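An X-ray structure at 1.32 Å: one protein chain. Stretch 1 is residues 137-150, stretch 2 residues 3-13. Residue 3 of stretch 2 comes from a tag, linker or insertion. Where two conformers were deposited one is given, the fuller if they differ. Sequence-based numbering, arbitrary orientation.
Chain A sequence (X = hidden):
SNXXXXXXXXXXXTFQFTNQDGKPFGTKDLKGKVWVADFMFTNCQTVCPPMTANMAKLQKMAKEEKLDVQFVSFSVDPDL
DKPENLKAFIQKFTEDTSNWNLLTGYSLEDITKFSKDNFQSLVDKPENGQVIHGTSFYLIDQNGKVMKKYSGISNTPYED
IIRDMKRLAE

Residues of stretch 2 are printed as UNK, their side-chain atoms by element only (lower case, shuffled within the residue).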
# COMPACT_ATOMS: atom_id res chain seq x y z
N PHE A 137 0.54 -0.86 -7.43
CA PHE A 137 1.10 0.06 -6.45
C PHE A 137 0.63 1.46 -6.84
O PHE A 137 0.62 1.81 -8.02
CB PHE A 137 2.63 0.05 -6.48
CG PHE A 137 3.28 -1.24 -6.00
CD1 PHE A 137 2.56 -2.23 -5.33
CD2 PHE A 137 4.65 -1.41 -6.19
CE1 PHE A 137 3.20 -3.40 -4.90
CE2 PHE A 137 5.29 -2.56 -5.76
CZ PHE A 137 4.57 -3.55 -5.12
N TYR A 138 0.27 2.27 -5.85
CA TYR A 138 -0.20 3.63 -6.08
C TYR A 138 0.71 4.64 -5.40
O TYR A 138 1.03 4.48 -4.23
CB TYR A 138 -1.62 3.80 -5.53
CG TYR A 138 -2.61 2.83 -6.11
CD1 TYR A 138 -3.31 3.14 -7.27
CD2 TYR A 138 -2.84 1.61 -5.51
CE1 TYR A 138 -4.23 2.24 -7.81
CE2 TYR A 138 -3.75 0.71 -6.04
CZ TYR A 138 -4.43 1.03 -7.18
OH TYR A 138 -5.34 0.13 -7.70
N LEU A 139 1.10 5.67 -6.13
CA LEU A 139 1.92 6.75 -5.59
C LEU A 139 1.02 7.92 -5.22
O LEU A 139 0.30 8.45 -6.08
CB LEU A 139 2.98 7.19 -6.60
CG LEU A 139 3.91 8.31 -6.17
CD1 LEU A 139 4.78 7.87 -5.01
CD2 LEU A 139 4.77 8.75 -7.35
N ILE A 140 1.08 8.33 -3.96
CA ILE A 140 0.25 9.39 -3.42
C ILE A 140 1.15 10.56 -3.00
O ILE A 140 2.19 10.35 -2.37
CB ILE A 140 -0.59 8.89 -2.22
CG1 ILE A 140 -1.55 7.78 -2.67
CG2 ILE A 140 -1.40 9.99 -1.60
CD1 ILE A 140 -1.18 6.40 -2.21
N ASP A 141 0.76 11.77 -3.37
CA ASP A 141 1.62 12.93 -3.10
C ASP A 141 1.35 13.57 -1.73
O ASP A 141 0.48 13.11 -0.97
CB ASP A 141 1.55 13.96 -4.24
CG ASP A 141 0.23 14.74 -4.26
OD1 ASP A 141 -0.63 14.57 -3.37
OD2 ASP A 141 0.09 15.57 -5.19
N GLN A 142 2.11 14.62 -1.43
CA GLN A 142 2.06 15.28 -0.13
C GLN A 142 0.71 15.95 0.12
O GLN A 142 0.32 16.19 1.26
CB GLN A 142 3.19 16.31 -0.01
CG GLN A 142 4.59 15.70 -0.17
CD GLN A 142 5.14 15.86 -1.58
OE1 GLN A 142 4.44 15.63 -2.57
NE2 GLN A 142 6.40 16.24 -1.67
N ASN A 143 -0.01 16.23 -0.97
CA ASN A 143 -1.33 16.82 -0.89
C ASN A 143 -2.41 15.78 -0.65
O ASN A 143 -3.59 16.12 -0.49
CB ASN A 143 -1.61 17.61 -2.17
CG ASN A 143 -0.54 18.64 -2.46
OD1 ASN A 143 -0.42 19.63 -1.74
ND2 ASN A 143 0.25 18.40 -3.50
N GLY A 144 -2.01 14.52 -0.60
CA GLY A 144 -2.93 13.43 -0.32
C GLY A 144 -3.75 12.94 -1.49
O GLY A 144 -4.81 12.35 -1.28
N LYS A 145 -3.27 13.17 -2.72
CA LYS A 145 -3.96 12.71 -3.92
C LYS A 145 -3.20 11.57 -4.57
O LYS A 145 -1.96 11.57 -4.60
CB LYS A 145 -4.10 13.86 -4.93
CG LYS A 145 -4.77 15.12 -4.37
CD LYS A 145 -6.20 14.85 -3.93
CE LYS A 145 -6.85 16.11 -3.37
NZ LYS A 145 -8.15 15.82 -2.70
N VAL A 146 -3.92 10.59 -5.11
CA VAL A 146 -3.25 9.54 -5.86
C VAL A 146 -2.79 10.12 -7.19
O VAL A 146 -3.59 10.72 -7.92
CB VAL A 146 -4.17 8.35 -6.12
CG1 VAL A 146 -3.35 7.19 -6.63
CG2 VAL A 146 -4.91 7.97 -4.86
N MSE A 147 -1.51 9.94 -7.50
CA MSE A 147 -0.94 10.54 -8.68
C MSE A 147 -0.56 9.54 -9.77
O MSE A 147 -0.64 9.86 -10.94
CB MSE A 147 0.23 11.46 -8.32
CG MSE A 147 -0.18 12.61 -7.39
SE MSE A 147 -1.61 13.76 -8.08
CE MSE A 147 -0.50 15.22 -8.75
N LYS A 148 -0.14 8.34 -9.38
CA LYS A 148 0.32 7.34 -10.35
C LYS A 148 -0.05 5.94 -9.91
O LYS A 148 -0.16 5.66 -8.71
CB LYS A 148 1.84 7.43 -10.52
CG LYS A 148 2.35 8.73 -11.13
CD LYS A 148 1.95 8.79 -12.58
CE LYS A 148 2.89 9.64 -13.40
NZ LYS A 148 2.72 9.32 -14.85
N LYS A 149 -0.22 5.05 -10.88
CA LYS A 149 -0.49 3.64 -10.68
C LYS A 149 0.52 2.82 -11.48
O LYS A 149 0.81 3.15 -12.63
CB LYS A 149 -1.92 3.31 -11.16
CG LYS A 149 -2.37 1.87 -10.95
CD LYS A 149 -3.74 1.60 -11.56
CE LYS A 149 -3.62 1.14 -13.00
NZ LYS A 149 -4.93 0.75 -13.58
N TYR A 150 1.04 1.75 -10.88
CA TYR A 150 2.03 0.89 -11.54
C TYR A 150 1.72 -0.55 -11.20
O TYR A 150 1.05 -0.81 -10.20
CB TYR A 150 3.44 1.17 -11.01
CG TYR A 150 3.82 2.61 -10.82
CD1 TYR A 150 4.41 3.34 -11.83
CD2 TYR A 150 3.62 3.23 -9.59
CE1 TYR A 150 4.78 4.67 -11.63
CE2 TYR A 150 3.98 4.55 -9.38
CZ TYR A 150 4.57 5.26 -10.40
OH TYR A 150 4.93 6.57 -10.18
N UNK A 3 8.98 17.14 -14.60
CA UNK A 3 7.65 17.25 -14.00
C UNK A 3 6.90 15.93 -14.08
O UNK A 3 7.22 15.07 -14.90
c UNK A 3 6.86 18.36 -14.67
N UNK A 4 5.89 15.77 -13.23
CA UNK A 4 5.09 14.55 -13.20
C UNK A 4 4.05 14.55 -14.31
O UNK A 4 3.15 15.39 -14.34
c UNK A 4 3.42 12.81 -10.13
c UNK A 4 4.32 12.94 -11.35
c UNK A 4 5.71 12.43 -11.04
c UNK A 4 4.40 14.39 -11.84
N UNK A 5 4.17 13.59 -15.22
CA UNK A 5 3.30 13.54 -16.40
C UNK A 5 1.98 12.81 -16.14
O UNK A 5 1.94 11.78 -15.46
c UNK A 5 5.24 13.67 -18.02
n UNK A 5 3.92 14.45 -22.14
n UNK A 5 5.47 15.47 -20.79
c UNK A 5 4.03 12.90 -17.58
c UNK A 5 5.81 13.10 -19.30
c UNK A 5 4.76 14.40 -21.12
n UNK A 5 4.90 13.27 -20.43
N UNK A 6 0.91 13.37 -16.69
CA UNK A 6 -0.41 12.76 -16.67
C UNK A 6 -0.82 12.20 -15.31
O UNK A 6 -1.18 11.04 -15.20
c UNK A 6 -0.19 13.59 -21.08
c UNK A 6 -0.72 13.23 -19.70
c UNK A 6 -0.49 11.65 -17.73
c UNK A 6 0.05 12.06 -19.10
n UNK A 6 -1.04 14.62 -21.74
N UNK A 7 -0.77 13.04 -14.26
CA UNK A 7 -1.15 12.59 -12.92
C UNK A 7 -2.62 12.18 -12.85
O UNK A 7 -3.45 12.74 -13.56
c UNK A 7 -0.91 13.83 -12.05
c UNK A 7 -1.04 14.97 -13.00
c UNK A 7 -0.46 14.48 -14.29
N UNK A 8 -2.92 11.21 -12.00
CA UNK A 8 -4.29 10.74 -11.83
C UNK A 8 -5.18 11.76 -11.10
O UNK A 8 -6.36 11.89 -11.41
c UNK A 8 -4.30 9.42 -11.07
c UNK A 8 -3.62 8.23 -11.76
c UNK A 8 -4.39 7.80 -13.01
c UNK A 8 -3.48 7.07 -10.79
N UNK A 9 -4.60 12.46 -10.13
CA UNK A 9 -5.36 13.42 -9.31
C UNK A 9 -6.59 12.81 -8.64
O UNK A 9 -7.64 13.44 -8.62
c UNK A 9 -5.82 14.62 -10.14
o UNK A 9 -4.71 15.64 -12.01
n UNK A 9 -3.64 15.68 -10.04
c UNK A 9 -4.67 15.36 -10.81
N UNK A 10 -6.48 11.60 -8.10
CA UNK A 10 -7.62 11.00 -7.41
C UNK A 10 -7.74 11.48 -5.97
O UNK A 10 -6.75 11.48 -5.23
c UNK A 10 -7.28 7.39 -8.88
c UNK A 10 -7.93 9.27 -9.91
c UNK A 10 -7.27 5.83 -10.78
c UNK A 10 -6.87 6.36 -8.03
c UNK A 10 -7.51 9.49 -7.37
c UNK A 10 -7.58 8.77 -8.68
c UNK A 10 -6.67 5.10 -8.56
n UNK A 10 -7.88 8.27 -10.85
c UNK A 10 -7.47 7.11 -10.25
c UNK A 10 -6.87 4.85 -9.92
N UNK A 11 -8.94 11.89 -5.58
CA UNK A 11 -9.22 12.24 -4.20
C UNK A 11 -9.15 11.01 -3.29
O UNK A 11 -9.58 9.92 -3.67
o UNK A 11 -9.73 14.96 -4.81
o UNK A 11 -11.85 14.53 -5.22
c UNK A 11 -10.61 12.86 -4.08
c UNK A 11 -10.73 14.21 -4.75
N UNK A 12 -8.63 11.20 -2.09
CA UNK A 12 -8.60 10.15 -1.07
C UNK A 12 -9.32 10.63 0.17
O UNK A 12 -9.05 11.71 0.69
c UNK A 12 -7.05 7.82 -2.15
c UNK A 12 -7.17 9.82 -0.67
c UNK A 12 -5.01 8.71 -1.00
c UNK A 12 -6.32 9.07 -1.67
N UNK A 13 -10.23 9.80 0.67
CA UNK A 13 -10.92 10.13 1.91
C UNK A 13 -9.95 10.06 3.09
O UNK A 13 -8.92 9.39 3.03
o UNK A 13 -13.36 6.51 1.67
o UNK A 13 -13.10 6.39 3.84
c UNK A 13 -12.79 6.84 2.72
c UNK A 13 -12.08 9.18 2.14
c UNK A 13 -11.64 7.82 2.63
O HOH W 1 -0.04 8.55 -15.28
O HOH W 2 -7.60 13.72 -0.99

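Position 3 carries a single side-chain carbon, far from stretch 1: Ala-3, left from a tag. Position 4 has four carbons forked at the second, aimed toward stretch 1, and one fork tip lies near the CB of Met-147; this is Leu-4, with CD2 3.9 Å from Met-147 CB.

Position 5 has three carbons, a nitrogen, then a carbon bearing two more nitrogens. Its CA-to-CB bond points away from stretch 1, and none of its side-chain atoms comes within 4.5 Å of that stretch. It is Arg-5, and its backbone does the work: Lys-148 NZ donates to Arg-5 O at 2.7 Å. Position 6 shows four carbons in a row ending in nitrogen, with the end leading away. This is Lys-6; water 1 joins its O (2.7 Å) to Lys-148 NZ (2.9 Å), so one ammonium ties down two successive carbonyls.

At position 7 three carbons close a ring onto the backbone nitrogen, and the CB touches the selenomethionine at 147: Pro-7, whose CB is 3.6 Å from Met-147 CE. Its CA makes a CA-H...O contact, with Pro-7 CA 3.4 Å from Met-147 O.

Position 8 has four carbons forked at the second, pointing toward Val-146 and Lys-149. It is Leu-8; CD1 lies 4.2 Å from Val-146 CG1, while Leu-8 N donates to Met-147 O at 2.9 Å. Position 9 has two carbons, the second holding one oxygen and one nitrogen. This is Asn-9, its ND2 3.4 Å from Met-147 SE; phi is positive (55°).

Position 10 holds one carbon, then fused five- and six-membered rings with eight carbons and one nitrogen, lying against Val-146 and Tyr-138. Trp-10 puts CZ3 3.8 Å from Tyr-138 CE1. Position 11, two carbons with two oxygens on the second, reaches an ammonium: Asp-11, whose OD1 forms a salt bridge with Lys-145 NZ at 2.8 Å.

Position 12 has four carbons forked at the second, turned toward Val-146 and Ile-140. In Leu-12, CD2 is 3.5 Å from Val-146 CG2 and CD1 3.9 Å from Ile-140 CG2. Position 13 has three carbons, the third with two oxygens, and points away without contact: Glu-13.

The contact is zipped by backbone and sealed by side chains. Val-146 and Trp-10 form a single antiparallel bridge, Trp-10 N to Val-146 O and Val-146 N to Trp-10 O, both 3.0 Å. Val-146 then packs against Leu-8, Trp-10 and Leu-12, while Lys-145 and Lys-148 bind an acid and a carbonyl. The rule is economical: one short bridge sets register, a central valine gathers three apolar partners, and lysines fasten the flanks.

Stretch 2 3-13: ALRKPLNWDLE
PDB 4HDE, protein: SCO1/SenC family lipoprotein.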